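Local coordinates for bromo domain-containing protein (Trypanosoma cruzi, PDB 6NEY), which probably recognises acetylated lysine, as bromodomains generally do, through the N-terminal bromodomain of a longer protein likely to act in transcription, at residues Ala17-Leu22 and Thr75-Asp80; Phe31-Asp34 and Val38-His41. All blocks are in the same frame, centred on the assembly; numbering follows the deposited sequence.

How the contacts relate
Both contacts belong to the helical bromodomain, but at different depths. Contact 1 joins helix 12-21 to helix 75-92, its centre 3 Å from that of the chain. The centre of contact 2 lies about 16 Å from the chain centre, at the surface, in the ZA loop, which in bromodomains generally helps form the acetyl-lysine pocket. Residues 31-34 lead into the short helix 35-38; residues 38-41 begin on its last residue and leave it. The contact centres are 19 Å apart, with nearest atoms about 6 Å apart, and contact 2 is nested inside the loop that contact 1 closes. Phe31, outside the contact 2 interface, packs on Met84 and Cys88 of helix 75-92 and stacks with Phe105.

Contact 1 of 2, residues Ala17-Leu22 and Thr75-Asp80; sequences ALVRSL and TALRED
Leu77 projects from helix 75-92 into the core of the bromodomain helical bundle and meets Leu18 and Val19 of helix 12-21 with the two branches of its side chain. The division is clean: CD2 of Leu77 lies 4.1 Å from CD2 of Leu18, while Leu77 CD1 lies 4.1 Å from CG2 of Val19. CG of Leu77 stands opposite the backbone N about the CA-CB bond (chi1 172°), which carries the fork out to the neighbouring helix; Leu18 reaches back with the same kind of extended first torsion. In both pairs the side chains run obliquely to one another. The backbones remain well separated, with CA of Val19 8.8 Å from CA of Leu77, and no hydrogen bond joins the segments. Only 118 Å² is buried between them; the two close approaches are both between methyl groups, and other parts of the fold complete the packing. The tight side is that of Val19 and Leu77, both buried and closed in by Ala59, Ala60 and Tyr68. On the looser side Leu18 is partly exposed, beside Leu74 and Tyr116. Polar groups occupy other sides of helix 75-92, where Asp80 pairs with Lys62 and Arg78 with Asp114. Within segment 17-22, Ser21 OG donates to Leu18 O at 2.6 Å, the donor oxygen lying 20° out of the carbonyl plane.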
loop_
_atom_site.group_PDB
_atom_site.type_symbol
_atom_site.label_atom_id
_atom_site.label_comp_id
_atom_site.label_asym_id
_atom_site.label_seq_id
_atom_site.Cartn_x
_atom_site.Cartn_y
_atom_site.Cartn_z
ATOM N N ALA A 17 -7.789 7.845 2.657
ATOM C CA ALA A 17 -6.894 8.988 2.941
ATOM C C ALA A 17 -5.484 8.466 3.233
ATOM O O ALA A 17 -4.518 9.083 2.729
ATOM C CB ALA A 17 -7.444 9.820 4.078
ATOM N N LEU A 18 -5.373 7.415 4.053
ATOM C CA LEU A 18 -4.068 6.792 4.413
ATOM C C LEU A 18 -3.365 6.295 3.142
ATOM O O LEU A 18 -2.184 6.585 2.942
ATOM C CB LEU A 18 -4.317 5.628 5.378
ATOM C CG LEU A 18 -3.073 4.847 5.793
ATOM C CD1 LEU A 18 -2.067 5.758 6.470
ATOM C CD2 LEU A 18 -3.474 3.697 6.704
ATOM N N VAL A 19 -4.079 5.560 2.295
ATOM C CA VAL A 19 -3.450 5.003 1.060
ATOM C C VAL A 19 -3.011 6.175 0.169
ATOM O O VAL A 19 -1.895 6.139 -0.355
ATOM C CB VAL A 19 -4.410 4.075 0.305
ATOM C CG1 VAL A 19 -3.849 3.762 -1.068
ATOM C CG2 VAL A 19 -4.737 2.814 1.103
ATOM N N ARG A 20 -3.851 7.199 0.013
ATOM C CA ARG A 20 -3.538 8.332 -0.886
ATOM C C ARG A 20 -2.276 9.018 -0.367
ATOM O O ARG A 20 -1.441 9.463 -1.211
ATOM C CB ARG A 20 -4.738 9.275 -0.991
ATOM C CG ARG A 20 -5.904 8.628 -1.727
ATOM C CD ARG A 20 -7.010 9.615 -2.055
ATOM N NE ARG A 20 -6.536 10.609 -3.005
ATOM C CZ ARG A 20 -6.142 10.327 -4.249
ATOM N N SER A 21 -2.120 9.058 0.958
ATOM C CA SER A 21 -0.979 9.722 1.634
ATOM C C SER A 21 0.316 8.992 1.265
ATOM O O SER A 21 1.370 9.608 1.412
ATOM C CB SER A 21 -1.163 9.842 3.137
ATOM O OG SER A 21 -0.836 8.640 3.828
ATOM N N LEU A 22 0.242 7.749 0.760
ATOM C CA LEU A 22 1.459 6.962 0.425
ATOM C C LEU A 22 1.967 7.324 -0.973
ATOM O O LEU A 22 3.099 6.932 -1.297
ATOM C CB LEU A 22 1.194 5.463 0.545
ATOM C CG LEU A 22 0.600 5.008 1.875
ATOM C CD1 LEU A 22 0.463 3.505 1.933
ATOM C CD2 LEU A 22 1.409 5.513 3.067
ATOM N N THR A 75 -3.023 -5.806 8.238
ATOM C CA THR A 75 -2.122 -6.829 7.648
ATOM C C THR A 75 -2.284 -6.866 6.124
ATOM O O THR A 75 -1.249 -6.941 5.422
ATOM C CB THR A 75 -2.378 -8.212 8.263
ATOM O OG1 THR A 75 -2.245 -8.056 9.677
ATOM C CG2 THR A 75 -1.425 -9.261 7.735
ATOM N N ALA A 76 -3.524 -6.878 5.630
ATOM C CA ALA A 76 -3.854 -7.024 4.192
ATOM C C ALA A 76 -3.263 -5.850 3.402
ATOM O O ALA A 76 -2.700 -6.061 2.296
ATOM C CB ALA A 76 -5.349 -7.100 4.018
ATOM N N LEU A 77 -3.360 -4.644 3.966
ATOM C CA LEU A 77 -2.785 -3.421 3.342
ATOM C C LEU A 77 -1.261 -3.520 3.374
ATOM O O LEU A 77 -0.637 -3.224 2.342
ATOM C CB LEU A 77 -3.260 -2.158 4.071
ATOM C CG LEU A 77 -2.580 -0.861 3.619
ATOM C CD1 LEU A 77 -2.718 -0.641 2.123
ATOM C CD2 LEU A 77 -3.122 0.337 4.378
ATOM N N ARG A 78 -0.674 -3.904 4.511
ATOM C CA ARG A 78 0.806 -4.083 4.635
ATOM C C ARG A 78 1.306 -5.114 3.602
ATOM O O ARG A 78 2.376 -4.872 3.009
ATOM C CB ARG A 78 1.224 -4.492 6.052
ATOM C CG ARG A 78 0.974 -3.446 7.132
ATOM C CD ARG A 78 1.358 -4.044 8.481
ATOM N NE ARG A 78 0.980 -3.273 9.665
ATOM C CZ ARG A 78 1.648 -2.250 10.188
ATOM N NH1 ARG A 78 2.743 -1.769 9.615
ATOM N NH2 ARG A 78 1.179 -1.668 11.274
ATOM N N GLU A 79 0.590 -6.229 3.412
ATOM C CA GLU A 79 0.880 -7.272 2.375
ATOM C C GLU A 79 0.800 -6.682 0.957
ATOM O O GLU A 79 1.673 -7.001 0.121
ATOM C CB GLU A 79 -0.095 -8.444 2.482
ATOM N N ASP A 80 -0.190 -5.838 0.676
ATOM C CA ASP A 80 -0.324 -5.200 -0.657
ATOM C C ASP A 80 0.857 -4.240 -0.879
ATOM O O ASP A 80 1.395 -4.246 -1.997
ATOM C CB ASP A 80 -1.689 -4.542 -0.848
ATOM C CG ASP A 80 -2.815 -5.490 -1.187
ATOM O OD1 ASP A 80 -2.526 -6.678 -1.496
ATOM O OD2 ASP A 80 -3.979 -5.038 -1.129
#

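Contact 2 of 2, residues Phe31-Asp34 and Val38-His41; sequences FSMD and VYPH
The sulfur of Met33 meets the Tyr39 ring at its edge, close to the ring plane: SD is 5.2 Å from the centroid and 78° off the ring normal. This Met-aromatic contact is closest at CE2 of Tyr39, 3.8 Å from Met33 SD. The two side chains cross at about a right angle. On Met33, CG sits between the backbone N and the carbonyl carbon (chi1 82°); the chain runs on extended through chi2 to the sulfur and bends beyond it at chi3. The two methyls of Val38 divide between Met33 and Tyr39. CG2 approaches Met33 CB at 4.2 Å, while CG1 lies 3.4 Å above the plane of the Tyr39 ring, toward its rim. A backbone bond closes the arrangement, Val38 N donating to Asp34 O at 3.0 Å with an N-H...O angle of 162°. The contact is at the surface, with Asp34 and Val38 exposed, and it buries 157 Å². The bond is i to i+4, and with Asp34 as N-cap and Tyr39 the first residue past the helix it encloses a single turn, a short helix in the ZA loop that connects helix 12-21 (Z) to helix 56-64 (A) in the bromodomain fold.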
loop_
_atom_site.group_PDB
_atom_site.type_symbol
_atom_site.label_atom_id
_atom_site.label_comp_id
_atom_site.label_asym_id
_atom_site.label_seq_id
_atom_site.Cartn_x
_atom_site.Cartn_y
_atom_site.Cartn_z
ATOM N N PHE A 31 4.773 3.757 -7.630
ATOM C CA PHE A 31 3.734 2.889 -7.028
ATOM C C PHE A 31 2.333 3.392 -7.373
ATOM O O PHE A 31 1.366 2.741 -6.957
ATOM C CB PHE A 31 4.014 2.746 -5.525
ATOM C CG PHE A 31 5.375 2.147 -5.298
ATOM C CD1 PHE A 31 5.613 0.829 -5.654
ATOM C CD2 PHE A 31 6.428 2.917 -4.827
ATOM C CE1 PHE A 31 6.869 0.263 -5.483
ATOM C CE2 PHE A 31 7.691 2.356 -4.691
ATOM C CZ PHE A 31 7.905 1.039 -5.012
ATOM N N SER A 32 2.187 4.526 -8.053
ATOM C CA SER A 32 0.829 5.083 -8.280
ATOM C C SER A 32 0.458 4.929 -9.753
ATOM O O SER A 32 -0.740 4.933 -10.037
ATOM C CB SER A 32 0.712 6.489 -7.814
ATOM O OG SER A 32 1.844 7.260 -8.208
ATOM N N MET A 33 1.457 4.781 -10.631
ATOM C CA MET A 33 1.229 4.572 -12.083
ATOM C C MET A 33 0.550 3.216 -12.278
ATOM O O MET A 33 0.778 2.282 -11.465
ATOM C CB MET A 33 2.524 4.663 -12.908
ATOM C CG MET A 33 3.374 3.403 -12.950
ATOM S SD MET A 33 4.758 3.564 -14.158
ATOM C CE MET A 33 6.067 4.203 -13.112
ATOM N N ASP A 34 -0.285 3.125 -13.311
ATOM C CA ASP A 34 -0.910 1.855 -13.761
ATOM C C ASP A 34 0.038 1.239 -14.801
ATOM O O ASP A 34 0.009 1.699 -15.974
ATOM C CB ASP A 34 -2.315 2.137 -14.285
ATOM C CG ASP A 34 -3.108 0.903 -14.674
ATOM O OD1 ASP A 34 -2.488 -0.173 -14.839
ATOM O OD2 ASP A 34 -4.343 1.036 -14.808
ATOM N N VAL A 38 0.642 2.542 -18.820
ATOM C CA VAL A 38 1.799 3.368 -19.286
ATOM C C VAL A 38 2.614 2.539 -20.291
ATOM O O VAL A 38 3.051 3.109 -21.312
ATOM C CB VAL A 38 2.675 3.855 -18.115
ATOM C CG1 VAL A 38 3.772 4.803 -18.587
ATOM C CG2 VAL A 38 1.847 4.514 -17.018
ATOM N N TYR A 39 2.788 1.244 -20.012
ATOM C CA TYR A 39 3.620 0.283 -20.785
ATOM C C TYR A 39 2.774 -0.946 -21.128
ATOM O O TYR A 39 2.954 -2.010 -20.540
ATOM C CB TYR A 39 4.875 -0.073 -19.983
ATOM C CG TYR A 39 5.599 1.129 -19.432
ATOM C CD1 TYR A 39 6.333 1.961 -20.267
ATOM C CD2 TYR A 39 5.528 1.459 -18.088
ATOM C CE1 TYR A 39 6.983 3.083 -19.779
ATOM C CE2 TYR A 39 6.175 2.576 -17.583
ATOM C CZ TYR A 39 6.902 3.391 -18.434
ATOM O OH TYR A 39 7.541 4.493 -17.951
ATOM N N PRO A 40 1.802 -0.820 -22.062
ATOM C CA PRO A 40 0.951 -1.949 -22.462
ATOM C C PRO A 40 1.751 -3.152 -22.993
ATOM O O PRO A 40 1.300 -4.291 -22.857
ATOM C CB PRO A 40 0.067 -1.379 -23.582
ATOM C CG PRO A 40 0.138 0.132 -23.430
ATOM C CD PRO A 40 1.462 0.428 -22.762
ATOM N N HIS A 41 2.930 -2.892 -23.571
ATOM C CA HIS A 41 3.807 -3.923 -24.195
ATOM C C HIS A 41 4.416 -4.849 -23.136
ATOM O O HIS A 41 4.894 -5.938 -23.518
ATOM C CB HIS A 41 4.902 -3.266 -25.050
ATOM C CG HIS A 41 5.706 -2.246 -24.319
ATOM N ND1 HIS A 41 5.360 -0.903 -24.315
ATOM C CD2 HIS A 41 6.851 -2.350 -23.609
ATOM C CE1 HIS A 41 6.257 -0.226 -23.619
ATOM N NE2 HIS A 41 7.173 -1.099 -23.165
#